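Local coordinates for protein isochorismatase hydrolase (Alkaliphilus metalliredigens, PDB 3HB7) that probably acts as a hydrolase of the isochorismatase family, built on a parallel beta sheet flanked by helices, although its particular substrate is not defined, at residues K40-V45 / P87-Q92; D51-V56 / Q184-D189; L113-E118 / N144-I149. One frame throughout, in Å; residues are numbered along the deposited sequence.

Contact 1 of 3, residues K40-V45 / P87-Q92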
ATOM      1  N   LYS E  40      26.284  38.806 -11.108  1.00 32.69           N
ATOM      2  CA  LYS E  40      27.563  39.060 -10.527  1.00 33.10           C
ATOM      3  C   LYS E  40      28.637  38.684 -11.533  1.00 33.08           C
ATOM      4  O   LYS E  40      29.569  39.415 -11.760  1.00 33.46           O
ATOM      5  CB  LYS E  40      27.697  38.206  -9.280  1.00 32.80           C
ATOM      6  CG  LYS E  40      28.909  38.464  -8.473  1.00 33.68           C
ATOM      7  CD  LYS E  40      29.409  37.229  -7.783  1.00 34.86           C
ATOM      8  CE  LYS E  40      28.925  37.118  -6.359  1.00 35.14           C
ATOM      9  NZ  LYS E  40      29.575  35.996  -5.657  1.00 35.69           N
ATOM     10  N   ILE E  41      28.530  37.502 -12.095  1.00 32.92           N
ATOM     11  CA  ILE E  41      29.506  37.034 -13.043  1.00 32.51           C
ATOM     12  C   ILE E  41      29.477  37.895 -14.294  1.00 32.40           C
ATOM     13  O   ILE E  41      30.488  38.165 -14.875  1.00 32.08           O
ATOM     14  CB  ILE E  41      29.388  35.522 -13.290  1.00 32.54           C
ATOM     15  CG1 ILE E  41      30.695  34.974 -13.805  1.00 32.90           C
ATOM     16  CG2 ILE E  41      28.333  35.221 -14.259  1.00 31.92           C
ATOM     17  CD1 ILE E  41      31.158  33.769 -13.101  1.00 33.86           C
ATOM     18  N   PHE E  42      28.307  38.349 -14.694  1.00 32.49           N
ATOM     19  CA  PHE E  42      28.243  39.127 -15.898  1.00 32.67           C
ATOM     20  C   PHE E  42      29.082  40.357 -15.700  1.00 33.32           C
ATOM     21  O   PHE E  42      29.941  40.674 -16.505  1.00 33.42           O
ATOM     22  CB  PHE E  42      26.819  39.606 -16.119  1.00 32.40           C
ATOM     23  CG  PHE E  42      25.973  38.694 -16.949  1.00 32.27           C
ATOM     24  CD1 PHE E  42      24.949  39.190 -17.704  1.00 31.63           C
ATOM     25  CD2 PHE E  42      26.186  37.356 -16.970  1.00 31.07           C
ATOM     26  CE1 PHE E  42      24.179  38.371 -18.444  1.00 31.59           C
ATOM     27  CE2 PHE E  42      25.409  36.553 -17.710  1.00 31.17           C
ATOM     28  CZ  PHE E  42      24.408  37.059 -18.445  1.00 30.64           C
ATOM     29  N   GLU E  43      28.826  41.065 -14.612  1.00 33.72           N
ATOM     30  CA  GLU E  43      29.511  42.310 -14.349  1.00 33.66           C
ATOM     31  C   GLU E  43      30.985  42.063 -14.201  1.00 33.81           C
ATOM     32  O   GLU E  43      31.782  42.813 -14.685  1.00 33.75           O
ATOM     33  CB  GLU E  43      28.944  42.980 -13.118  1.00 33.55           C
ATOM     34  N   TRP E  44      31.355  40.994 -13.540  1.00 34.05           N
ATOM     35  CA  TRP E  44      32.754  40.735 -13.378  1.00 34.51           C
ATOM     36  C   TRP E  44      33.433  40.512 -14.684  1.00 34.64           C
ATOM     37  O   TRP E  44      34.508  40.994 -14.914  1.00 34.89           O
ATOM     38  CB  TRP E  44      32.947  39.495 -12.572  1.00 34.67           C
ATOM     39  CG  TRP E  44      34.312  39.095 -12.522  1.00 35.76           C
ATOM     40  CD1 TRP E  44      35.266  39.642 -11.778  1.00 36.32           C
ATOM     41  CD2 TRP E  44      34.912  38.020 -13.225  1.00 37.46           C
ATOM     42  NE1 TRP E  44      36.444  39.000 -11.970  1.00 37.67           N
ATOM     43  CE2 TRP E  44      36.251  37.990 -12.863  1.00 37.91           C
ATOM     44  CE3 TRP E  44      34.445  37.082 -14.134  1.00 38.21           C
ATOM     45  CZ2 TRP E  44      37.136  37.061 -13.365  1.00 38.50           C
ATOM     46  CZ3 TRP E  44      35.318  36.171 -14.635  1.00 39.16           C
ATOM     47  CH2 TRP E  44      36.653  36.158 -14.247  1.00 38.94           C
ATOM     48  N   VAL E  45      32.832  39.722 -15.544  1.00 34.72           N
ATOM     49  CA  VAL E  45      33.411  39.487 -16.848  1.00 34.66           C
ATOM     50  C   VAL E  45      33.452  40.731 -17.717  1.00 34.73           C
ATOM     51  O   VAL E  45      34.409  40.968 -18.415  1.00 34.69           O
ATOM     52  CB  VAL E  45      32.674  38.360 -17.584  1.00 34.63           C
ATOM     53  CG1 VAL E  45      32.718  38.571 -19.061  1.00 33.90           C
ATOM     54  CG2 VAL E  45      33.288  37.057 -17.245  1.00 34.49           C
ATOM     55  N   PRO E  87      15.619  40.788 -18.887  1.00 28.59           N
ATOM     56  CA  PRO E  87      16.370  42.027 -18.880  1.00 28.46           C
ATOM     57  C   PRO E  87      17.521  41.948 -17.947  1.00 28.51           C
ATOM     58  O   PRO E  87      18.561  42.456 -18.252  1.00 28.38           O
ATOM     59  CB  PRO E  87      15.365  43.006 -18.339  1.00 28.32           C
ATOM     60  CG  PRO E  87      14.099  42.503 -18.811  1.00 28.20           C
ATOM     61  CD  PRO E  87      14.179  41.032 -18.797  1.00 28.63           C
ATOM     62  N   GLU E  88      17.347  41.265 -16.842  1.00 28.95           N
ATOM     63  CA  GLU E  88      18.367  41.189 -15.830  1.00 29.48           C
ATOM     64  C   GLU E  88      19.607  40.586 -16.404  1.00 29.95           C
ATOM     65  O   GLU E  88      20.696  40.883 -15.973  1.00 29.99           O
ATOM     66  CB  GLU E  88      17.909  40.341 -14.670  1.00 29.58           C
ATOM     67  CG  GLU E  88      16.839  40.954 -13.834  1.00 30.19           C
ATOM     68  CD  GLU E  88      15.476  40.768 -14.398  1.00 30.58           C
ATOM     69  OE1 GLU E  88      15.343  40.340 -15.531  1.00 29.37           O
ATOM     70  OE2 GLU E  88      14.517  41.062 -13.700  1.00 32.41           O
ATOM     71  N   LEU E  89      19.443  39.696 -17.361  1.00 30.16           N
ATOM     72  CA  LEU E  89      20.577  39.035 -17.950  1.00 30.40           C
ATOM     73  C   LEU E  89      20.737  39.269 -19.440  1.00 30.64           C
ATOM     74  O   LEU E  89      21.343  38.487 -20.110  1.00 30.35           O
ATOM     75  CB  LEU E  89      20.564  37.560 -17.608  1.00 30.45           C
ATOM     76  CG  LEU E  89      20.652  37.259 -16.124  1.00 30.55           C
ATOM     77  CD1 LEU E  89      20.491  35.804 -15.918  1.00 30.35           C
ATOM     78  CD2 LEU E  89      21.967  37.700 -15.588  1.00 30.09           C
ATOM     79  N   TYR E  90      20.223  40.373 -19.942  1.00 30.69           N
ATOM     80  CA  TYR E  90      20.298  40.669 -21.351  1.00 31.08           C
ATOM     81  C   TYR E  90      21.704  40.847 -21.874  1.00 31.50           C
ATOM     82  O   TYR E  90      22.571  41.334 -21.196  1.00 31.65           O
ATOM     83  CB  TYR E  90      19.506  41.910 -21.651  1.00 30.66           C
ATOM     84  CG  TYR E  90      18.766  41.840 -22.921  1.00 31.13           C
ATOM     85  CD1 TYR E  90      19.213  42.491 -24.038  1.00 29.83           C
ATOM     86  CD2 TYR E  90      17.618  41.119 -23.010  1.00 30.83           C
ATOM     87  CE1 TYR E  90      18.535  42.416 -25.183  1.00 29.91           C
ATOM     88  CE2 TYR E  90      16.939  41.048 -24.146  1.00 30.41           C
ATOM     89  CZ  TYR E  90      17.390  41.691 -25.231  1.00 30.41           C
ATOM     90  OH  TYR E  90      16.659  41.602 -26.362  1.00 30.57           O
ATOM     91  N   PRO E  91      21.906  40.418 -23.098  1.00 31.87           N
ATOM     92  CA  PRO E  91      23.209  40.444 -23.722  1.00 32.14           C
ATOM     93  C   PRO E  91      23.634  41.843 -24.037  1.00 32.34           C
ATOM     94  O   PRO E  91      22.827  42.698 -24.291  1.00 32.42           O
ATOM     95  CB  PRO E  91      22.972  39.702 -25.027  1.00 32.08           C
ATOM     96  CG  PRO E  91      21.757  39.019 -24.855  1.00 32.37           C
ATOM     97  CD  PRO E  91      20.923  39.839 -24.003  1.00 32.06           C
ATOM     98  N   GLN E  92      24.925  42.058 -24.062  1.00 32.59           N
ATOM     99  CA  GLN E  92      25.409  43.370 -24.354  1.00 33.04           C
ATOM    100  C   GLN E  92      26.100  43.446 -25.676  1.00 32.88           C
ATOM    101  O   GLN E  92      27.080  42.785 -25.894  1.00 33.03           O
ATOM    102  CB  GLN E  92      26.421  43.760 -23.292  1.00 33.01           C
ATOM    103  CG  GLN E  92      26.195  45.100 -22.724  1.00 33.82           C
ATOM    104  CD  GLN E  92      26.675  45.191 -21.328  1.00 34.51           C
ATOM    105  OE1 GLN E  92      27.854  45.142 -21.081  1.00 35.62           O
ATOM    106  NE2 GLN E  92      25.762  45.314 -20.403  1.00 34.50           N
TER
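The carbonyl oxygen of Leu89 meets the rim of the Phe42 ring, lying in the ring plane 3.3 Å from Phe42 CE1. Phe42 CZ is the other ring atom close to it, so this oxygen sits against the outer corner of the aromatic edge. The Leu89 side chain comes to the same corner from over the ring. With CG beside its own N (chi1 -61°), Leu89 sends its CD2 methyl over one face in a CH-pi contact, 3.9 Å from the Phe42 ring centroid and 18° off the normal, displaced toward the rim. Leu89 CB comes up to Phe42 CE1 at 3.8 Å, and the two side chains cross at about a right angle. One leucine thus borders the ring at its edge with a backbone oxygen and covers part of a face with a methyl. The next carbonyl, Tyr90 O, is 4.4 Å from Phe42 CE1 and accepts a hydrogen bond from Arg46, one turn further along the helix. Leu89 also rests on Leu38 and Gln39, while Phe42 touches Leu55 of strand 53-60. The loop leading to strand 96-100 is thereby fastened to helix 35-47, the connection between strands 8-13 and 53-60 in a beta-alpha-beta crossover of a parallel alpha/beta sheet.

Contact 2 of 3, residues D51-V56 / Q184-D189; sequences DDIHLV and QAWEND
Trp186 and Ile53 carry most of this contact, with Asp52 adding a polar margin. The CD1 methyl of Ile53 is set over one face of the indole, 3.7 Å from the centroid of the five-membered ring of Trp186 and 20° off its normal, a CH-pi contact. The closest pair is Ile53 CD1 with Trp186 CE2, at 3.5 Å, one end of the bond the two rings share. Ile53 reaches this far because its chain is drawn out, CD1 lying nearly anti to CA (chi2 155°), while CG1 follows behind near Trp186 CZ2. The two side chains come from opposite directions, strand and helix, and meet as methyl on ring face. Asp52 arrives obliquely at the six-membered ring, its OD2 3.8 Å from Trp186 CZ3 and its carboxylate turned 49° from the indole plane; the charge of that oxygen is answered by Arg48. His8 and Tyr182 each meet Trp186 edge-to-face. An alanine replacing Trp186 would probably leave the Ile53 methyl without its aromatic cover and deprive His8 and Tyr182 of their stacking partner. Beyond Trp186 the helix ends in a Schellman motif at Asp189. Here the last helix, 179-187, packs on the start of strand 53-60, the helix-on-sheet layering of an alpha/beta sandwich.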
ATOM      1  N   ASP E  51      40.392  40.112 -23.188  1.00 34.00           N
ATOM      2  CA  ASP E  51      39.430  39.284 -23.864  1.00 33.38           C
ATOM      3  C   ASP E  51      39.490  37.804 -23.511  1.00 32.56           C
ATOM      4  O   ASP E  51      39.134  36.972 -24.308  1.00 32.28           O
ATOM      5  CB  ASP E  51      39.560  39.464 -25.352  1.00 33.58           C
ATOM      6  CG  ASP E  51      38.267  39.300 -26.037  1.00 34.59           C
ATOM      7  OD1 ASP E  51      37.248  39.318 -25.330  1.00 35.56           O
ATOM      8  OD2 ASP E  51      38.262  39.152 -27.268  1.00 35.95           O
ATOM      9  N   ASP E  52      39.983  37.494 -22.333  1.00 31.43           N
ATOM     10  CA  ASP E  52      40.160  36.125 -21.917  1.00 30.73           C
ATOM     11  C   ASP E  52      38.853  35.358 -21.776  1.00 29.80           C
ATOM     12  O   ASP E  52      38.803  34.186 -22.039  1.00 29.20           O
ATOM     13  CB  ASP E  52      40.974  36.069 -20.631  1.00 31.03           C
ATOM     14  CG  ASP E  52      42.433  36.260 -20.871  1.00 31.34           C
ATOM     15  OD1 ASP E  52      42.797  36.674 -21.975  1.00 32.93           O
ATOM     16  OD2 ASP E  52      43.218  35.999 -19.961  1.00 31.68           O
ATOM     17  N   ILE E  53      37.809  36.046 -21.342  1.00 28.93           N
ATOM     18  CA  ILE E  53      36.534  35.422 -21.103  1.00 28.03           C
ATOM     19  C   ILE E  53      35.353  36.017 -21.841  1.00 27.76           C
ATOM     20  O   ILE E  53      35.036  37.163 -21.675  1.00 27.05           O
ATOM     21  CB  ILE E  53      36.252  35.415 -19.640  1.00 27.97           C
ATOM     22  CG1 ILE E  53      37.320  34.571 -18.969  1.00 27.93           C
ATOM     23  CG2 ILE E  53      34.898  34.865 -19.394  1.00 27.44           C
ATOM     24  CD1 ILE E  53      37.573  34.875 -17.555  1.00 27.28           C
ATOM     25  N   HIS E  54      34.692  35.192 -22.643  1.00 27.15           N
ATOM     26  CA  HIS E  54      33.577  35.618 -23.454  1.00 26.93           C
ATOM     27  C   HIS E  54      32.262  35.196 -22.868  1.00 26.56           C
ATOM     28  O   HIS E  54      32.174  34.187 -22.236  1.00 27.06           O
ATOM     29  CB  HIS E  54      33.647  34.995 -24.823  1.00 27.12           C
ATOM     30  CG  HIS E  54      34.840  35.388 -25.624  1.00 28.13           C
ATOM     31  ND1 HIS E  54      34.811  35.474 -26.994  1.00 28.31           N
ATOM     32  CD2 HIS E  54      36.101  35.687 -25.258  1.00 28.87           C
ATOM     33  CE1 HIS E  54      35.997  35.823 -27.438  1.00 28.37           C
ATOM     34  NE2 HIS E  54      36.799  35.959 -26.404  1.00 29.18           N
ATOM     35  N   LEU E  55      31.231  35.965 -23.144  1.00 25.67           N
ATOM     36  CA  LEU E  55      29.891  35.616 -22.774  1.00 24.68           C
ATOM     37  C   LEU E  55      29.154  35.209 -24.027  1.00 24.27           C
ATOM     38  O   LEU E  55      29.196  35.913 -25.006  1.00 24.27           O
ATOM     39  CB  LEU E  55      29.191  36.817 -22.190  1.00 24.73           C
ATOM     40  CG  LEU E  55      29.335  37.114 -20.718  1.00 25.39           C
ATOM     41  CD1 LEU E  55      28.204  37.983 -20.272  1.00 24.25           C
ATOM     42  CD2 LEU E  55      29.379  35.855 -19.948  1.00 25.88           C
ATOM     43  N   VAL E  56      28.502  34.056 -23.985  1.00 23.45           N
ATOM     44  CA  VAL E  56      27.684  33.553 -25.066  1.00 22.42           C
ATOM     45  C   VAL E  56      26.297  33.303 -24.534  1.00 22.17           C
ATOM     46  O   VAL E  56      26.131  32.633 -23.564  1.00 21.93           O
ATOM     47  CB  VAL E  56      28.254  32.264 -25.590  1.00 22.52           C
ATOM     48  CG1 VAL E  56      27.555  31.827 -26.810  1.00 21.77           C
ATOM     49  CG2 VAL E  56      29.681  32.405 -25.841  1.00 21.99           C
ATOM     50  N   GLN E 184      37.611  33.639  -8.196  1.00 31.77           N
ATOM     51  CA  GLN E 184      38.822  33.679  -7.407  1.00 32.57           C
ATOM     52  C   GLN E 184      39.964  32.907  -8.021  1.00 33.12           C
ATOM     53  O   GLN E 184      41.112  33.230  -7.808  1.00 33.15           O
ATOM     54  CB  GLN E 184      38.575  33.211  -5.991  1.00 32.41           C
ATOM     55  CG  GLN E 184      39.824  32.804  -5.291  1.00 32.90           C
ATOM     56  CD  GLN E 184      40.486  33.944  -4.548  1.00 33.57           C
ATOM     57  OE1 GLN E 184      39.927  35.029  -4.413  1.00 33.22           O
ATOM     58  NE2 GLN E 184      41.681  33.690  -4.044  1.00 33.58           N
ATOM     59  N   ALA E 185      39.656  31.855  -8.748  1.00 33.56           N
ATOM     60  CA  ALA E 185      40.698  31.086  -9.374  1.00 34.15           C
ATOM     61  C   ALA E 185      41.432  31.880 -10.432  1.00 34.65           C
ATOM     62  O   ALA E 185      42.621  31.750 -10.586  1.00 34.60           O
ATOM     63  CB  ALA E 185      40.150  29.845  -9.934  1.00 33.98           C
ATOM     64  N   TRP E 186      40.702  32.671 -11.192  1.00 35.33           N
ATOM     65  CA  TRP E 186      41.303  33.513 -12.202  1.00 36.18           C
ATOM     66  C   TRP E 186      42.180  34.570 -11.579  1.00 36.77           C
ATOM     67  O   TRP E 186      43.224  34.907 -12.104  1.00 36.80           O
ATOM     68  CB  TRP E 186      40.257  34.159 -13.080  1.00 35.93           C
ATOM     69  CG  TRP E 186      39.859  33.350 -14.269  1.00 36.43           C
ATOM     70  CD1 TRP E 186      38.764  32.560 -14.380  1.00 36.28           C
ATOM     71  CD2 TRP E 186      40.528  33.274 -15.530  1.00 36.08           C
ATOM     72  NE1 TRP E 186      38.711  31.999 -15.615  1.00 36.39           N
ATOM     73  CE2 TRP E 186      39.786  32.418 -16.340  1.00 35.80           C
ATOM     74  CE3 TRP E 186      41.684  33.844 -16.048  1.00 35.08           C
ATOM     75  CZ2 TRP E 186      40.162  32.114 -17.624  1.00 35.27           C
ATOM     76  CZ3 TRP E 186      42.047  33.542 -17.320  1.00 34.40           C
ATOM     77  CH2 TRP E 186      41.294  32.683 -18.094  1.00 34.61           C
ATOM     78  N   GLU E 187      41.725  35.108 -10.464  1.00 37.60           N
ATOM     79  CA  GLU E 187      42.417  36.190  -9.791  1.00 38.60           C
ATOM     80  C   GLU E 187      43.761  35.698  -9.370  1.00 39.09           C
ATOM     81  O   GLU E 187      44.746  36.393  -9.463  1.00 39.13           O
ATOM     82  CB  GLU E 187      41.639  36.636  -8.574  1.00 38.60           C
ATOM     83  CG  GLU E 187      41.347  38.103  -8.550  1.00 39.30           C
ATOM     84  CD  GLU E 187      40.219  38.499  -9.471  1.00 40.19           C
ATOM     85  OE1 GLU E 187      39.284  39.177  -9.009  1.00 40.10           O
ATOM     86  OE2 GLU E 187      40.273  38.142 -10.659  1.00 40.49           O
ATOM     87  N   ASN E 188      43.775  34.446  -8.973  1.00 39.99           N
ATOM     88  CA  ASN E 188      44.938  33.771  -8.466  1.00 40.81           C
ATOM     89  C   ASN E 188      45.841  33.229  -9.551  1.00 41.28           C
ATOM     90  O   ASN E 188      46.827  32.581  -9.279  1.00 41.20           O
ATOM     91  CB  ASN E 188      44.487  32.626  -7.587  1.00 40.89           C
ATOM     92  CG  ASN E 188      44.248  33.051  -6.171  1.00 41.33           C
ATOM     93  OD1 ASN E 188      43.468  33.954  -5.893  1.00 41.81           O
ATOM     94  ND2 ASN E 188      44.927  32.403  -5.259  1.00 41.56           N
ATOM     95  N   ASP E 189      45.491  33.459 -10.794  1.00 41.96           N
ATOM     96  CA  ASP E 189      46.293  32.910 -11.859  1.00 42.71           C
ATOM     97  C   ASP E 189      46.415  31.395 -11.723  1.00 43.23           C
ATOM     98  O   ASP E 189      47.437  30.822 -12.053  1.00 43.46           O
ATOM     99  CB  ASP E 189      47.679  33.542 -11.868  1.00 42.48           C
TER

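Contact 3 of 3, residues L113-E118 / N144-I149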
ATOM      1  N   LEU E 113      31.650  26.327 -33.968  1.00 20.20           N
ATOM      2  CA  LEU E 113      32.421  27.133 -34.871  1.00 20.56           C
ATOM      3  C   LEU E 113      32.876  28.411 -34.207  1.00 21.17           C
ATOM      4  O   LEU E 113      33.989  28.771 -34.328  1.00 21.81           O
ATOM      5  CB  LEU E 113      31.661  27.450 -36.152  1.00 19.51           C
ATOM      6  CG  LEU E 113      32.424  28.336 -37.128  1.00 18.74           C
ATOM      7  CD1 LEU E 113      33.609  27.666 -37.697  1.00 15.13           C
ATOM      8  CD2 LEU E 113      31.551  28.811 -38.197  1.00 18.49           C
ATOM      9  N   TYR E 114      32.012  29.066 -33.467  1.00 21.73           N
ATOM     10  CA  TYR E 114      32.389  30.264 -32.787  1.00 22.85           C
ATOM     11  C   TYR E 114      33.486  29.998 -31.784  1.00 23.54           C
ATOM     12  O   TYR E 114      34.408  30.756 -31.682  1.00 24.05           O
ATOM     13  CB  TYR E 114      31.196  30.853 -32.083  1.00 22.76           C
ATOM     14  CG  TYR E 114      31.511  31.992 -31.169  1.00 24.45           C
ATOM     15  CD1 TYR E 114      31.427  33.289 -31.604  1.00 25.22           C
ATOM     16  CD2 TYR E 114      31.859  31.772 -29.872  1.00 25.46           C
ATOM     17  CE1 TYR E 114      31.701  34.323 -30.781  1.00 26.78           C
ATOM     18  CE2 TYR E 114      32.133  32.798 -29.041  1.00 27.02           C
ATOM     19  CZ  TYR E 114      32.056  34.081 -29.493  1.00 27.36           C
ATOM     20  OH  TYR E 114      32.332  35.125 -28.658  1.00 26.82           O
ATOM     21  N   LEU E 115      33.384  28.911 -31.056  1.00 23.75           N
ATOM     22  CA  LEU E 115      34.373  28.557 -30.098  1.00 23.96           C
ATOM     23  C   LEU E 115      35.679  28.295 -30.788  1.00 24.14           C
ATOM     24  O   LEU E 115      36.700  28.660 -30.301  1.00 24.16           O
ATOM     25  CB  LEU E 115      33.949  27.322 -29.344  1.00 23.79           C
ATOM     26  CG  LEU E 115      33.121  27.426 -28.072  1.00 24.62           C
ATOM     27  CD1 LEU E 115      32.471  28.707 -27.901  1.00 24.64           C
ATOM     28  CD2 LEU E 115      32.120  26.343 -28.009  1.00 23.60           C
ATOM     29  N   LYS E 116      35.642  27.630 -31.920  1.00 24.55           N
ATOM     30  CA  LYS E 116      36.832  27.354 -32.675  1.00 24.73           C
ATOM     31  C   LYS E 116      37.475  28.635 -33.173  1.00 24.85           C
ATOM     32  O   LYS E 116      38.659  28.774 -33.131  1.00 24.75           O
ATOM     33  CB  LYS E 116      36.505  26.455 -33.849  1.00 25.24           C
ATOM     34  CG  LYS E 116      37.260  25.157 -33.900  1.00 26.46           C
ATOM     35  CD  LYS E 116      36.345  24.000 -34.317  1.00 27.50           C
ATOM     36  CE  LYS E 116      37.057  23.033 -35.246  1.00 28.45           C
ATOM     37  NZ  LYS E 116      36.244  21.884 -35.689  1.00 27.93           N
ATOM     38  N   GLU E 117      36.664  29.567 -33.621  1.00 25.02           N
ATOM     39  CA  GLU E 117      37.130  30.814 -34.163  1.00 25.24           C
ATOM     40  C   GLU E 117      37.888  31.599 -33.119  1.00 25.58           C
ATOM     41  O   GLU E 117      38.894  32.184 -33.408  1.00 25.58           O
ATOM     42  CB  GLU E 117      35.966  31.642 -34.699  1.00 24.72           C
ATOM     43  CG  GLU E 117      35.473  31.221 -36.039  1.00 24.01           C
ATOM     44  CD  GLU E 117      34.223  31.918 -36.477  1.00 22.72           C
ATOM     45  OE1 GLU E 117      34.098  32.210 -37.657  1.00 20.88           O
ATOM     46  OE2 GLU E 117      33.356  32.174 -35.654  1.00 20.44           O
ATOM     47  N   GLU E 118      37.410  31.574 -31.894  1.00 25.85           N
ATOM     48  CA  GLU E 118      37.968  32.372 -30.826  1.00 26.32           C
ATOM     49  C   GLU E 118      39.031  31.672 -30.028  1.00 26.47           C
ATOM     50  O   GLU E 118      39.446  32.147 -29.026  1.00 27.48           O
ATOM     51  CB  GLU E 118      36.876  32.858 -29.907  1.00 26.17           C
ATOM     52  CG  GLU E 118      35.800  33.589 -30.591  1.00 26.91           C
ATOM     53  CD  GLU E 118      36.310  34.743 -31.374  1.00 28.75           C
ATOM     54  OE1 GLU E 118      37.440  35.141 -31.148  1.00 30.38           O
ATOM     55  OE2 GLU E 118      35.591  35.270 -32.216  1.00 28.57           O
ATOM     56  N   ASN E 144      33.334  17.549 -28.047  1.00 23.82           N
ATOM     57  CA  ASN E 144      34.152  18.337 -28.928  1.00 25.00           C
ATOM     58  C   ASN E 144      35.506  18.686 -28.339  1.00 25.29           C
ATOM     59  O   ASN E 144      36.159  19.560 -28.802  1.00 25.12           O
ATOM     60  CB  ASN E 144      33.422  19.583 -29.376  1.00 25.32           C
ATOM     61  CG  ASN E 144      32.398  19.303 -30.434  1.00 26.83           C
ATOM     62  OD1 ASN E 144      32.716  18.791 -31.484  1.00 28.07           O
ATOM     63  ND2 ASN E 144      31.164  19.628 -30.158  1.00 25.09           N
ATOM     64  N   ALA E 145      35.887  18.005 -27.286  1.00 25.74           N
ATOM     65  CA  ALA E 145      37.197  18.127 -26.689  1.00 26.46           C
ATOM     66  C   ALA E 145      37.440  19.404 -25.911  1.00 26.83           C
ATOM     67  O   ALA E 145      38.540  19.685 -25.549  1.00 26.93           O
ATOM     68  CB  ALA E 145      38.249  17.931 -27.703  1.00 26.33           C
ATOM     69  N   TYR E 146      36.407  20.174 -25.665  1.00 27.36           N
ATOM     70  CA  TYR E 146      36.511  21.321 -24.820  1.00 27.77           C
ATOM     71  C   TYR E 146      36.630  20.864 -23.396  1.00 28.41           C
ATOM     72  O   TYR E 146      36.261  19.764 -23.075  1.00 28.57           O
ATOM     73  CB  TYR E 146      35.297  22.208 -24.981  1.00 27.86           C
ATOM     74  CG  TYR E 146      35.176  22.771 -26.348  1.00 27.49           C
ATOM     75  CD1 TYR E 146      36.197  23.484 -26.897  1.00 28.47           C
ATOM     76  CD2 TYR E 146      34.071  22.566 -27.107  1.00 26.97           C
ATOM     77  CE1 TYR E 146      36.110  23.977 -28.143  1.00 27.82           C
ATOM     78  CE2 TYR E 146      33.982  23.064 -28.342  1.00 26.02           C
ATOM     79  CZ  TYR E 146      35.006  23.765 -28.856  1.00 27.49           C
ATOM     80  OH  TYR E 146      34.948  24.263 -30.099  1.00 26.54           O
ATOM     81  N   LYS E 147      37.140  21.732 -22.544  1.00 28.55           N
ATOM     82  CA  LYS E 147      37.199  21.503 -21.129  1.00 28.77           C
ATOM     83  C   LYS E 147      35.969  22.133 -20.589  1.00 28.90           C
ATOM     84  O   LYS E 147      35.603  23.169 -21.036  1.00 29.21           O
ATOM     85  CB  LYS E 147      38.410  22.188 -20.540  1.00 28.81           C
ATOM     86  CG  LYS E 147      39.608  21.319 -20.489  1.00 29.19           C
ATOM     87  CD  LYS E 147      40.839  22.108 -20.721  1.00 30.60           C
ATOM     88  CE  LYS E 147      41.287  22.769 -19.462  1.00 31.13           C
ATOM     89  NZ  LYS E 147      42.736  22.983 -19.450  1.00 32.11           N
ATOM     90  N   VAL E 148      35.327  21.495 -19.632  1.00 28.74           N
ATOM     91  CA  VAL E 148      34.035  21.936 -19.153  1.00 28.56           C
ATOM     92  C   VAL E 148      33.987  22.249 -17.681  1.00 28.60           C
ATOM     93  O   VAL E 148      34.407  21.480 -16.881  1.00 28.61           O
ATOM     94  CB  VAL E 148      32.960  20.881 -19.448  1.00 28.50           C
ATOM     95  CG1 VAL E 148      31.617  21.422 -19.224  1.00 27.74           C
ATOM     96  CG2 VAL E 148      33.091  20.374 -20.832  1.00 28.55           C
ATOM     97  N   ILE E 149      33.429  23.388 -17.347  1.00 28.71           N
ATOM     98  CA  ILE E 149      33.229  23.772 -15.982  1.00 28.78           C
ATOM     99  C   ILE E 149      31.765  24.028 -15.755  1.00 29.27           C
ATOM    100  O   ILE E 149      31.119  24.632 -16.559  1.00 29.67           O
ATOM    101  CB  ILE E 149      34.047  25.025 -15.631  1.00 28.84           C
ATOM    102  CG1 ILE E 149      35.485  24.659 -15.389  1.00 28.90           C
ATOM    103  CG2 ILE E 149      33.590  25.654 -14.393  1.00 28.06           C
ATOM    104  CD1 ILE E 149      36.382  25.786 -15.552  1.00 30.00           C
TER
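Leu115 and Tyr146 cross obliquely, the leucine meeting the phenol end of the tyrosine with its CB and CD2. Leu115 CB is 3.3 Å from Tyr146 OH, and the same carbon is 3.7 Å from Tyr146 CZ. Further along the leucine, CD2 approaches the ring at Tyr146 CE2, 3.8 Å away, so that the base and one branch of the side chain both follow the phenol. The torsions explain how the two methyls divide. With chi2 at 18°, CD1 nearly eclipses CA, a strained setting; CD1 is directed to the edge of the Tyr114 ring, in its plane, while CD2 is left for Tyr146. Leu115 also touches Phe106, on a neighbouring loop.

Tyr146 is held at both ends. At its base, CG stands beside the backbone N and anti to the carbonyl carbon (chi1 -64°), which brings the ring back over its own turn: the carbonyl oxygen Asn144 O lies 4.0 Å above the plane, over the ring centre. At the far end the hydroxyl is hydrogen-bonded to Asp112 in the first turn of the opposing helix, an anchor that would limit movement of the phenol. Lys116 borders the same hydroxyl, its backbone N 3.9 Å from Tyr146 OH and its aliphatic CD more distant.

The tyrosine comes straight after Ala145, the positive-phi residue of the Schellman motif that ends helix 133-143, where Tyr146 N bonds back to Ala141 O. From this turn the chain enters strand 147-151. Tyr146 therefore ties helix 111-117 to the helix-to-strand turn of the next beta-alpha unit, on one face of the parallel sheet in a three-layered alpha/beta/alpha fold.

How the contacts relate
From the N terminus, helix 35-47 opens contact 1 and strand 53-60 opens contact 2 soon after. Contact 1 closes first, at 87-92, so these two cross. Contact 3 then opens and closes, from helix 111-117 to 144-149, in series with contact 1 and nested within the long loop that contact 2 completes at 184-189. Strand 53-60 joins the set: Val45 CG2 packs on Ile53 CG2 at 3.5 Å, linking contacts 1 and 2, while His54 ND1 probably shares a hydrogen bond with Tyr114 OH, linking contacts 2 and 3. Contacts 1 and 3 do not touch; the sheet separates their two helix layers.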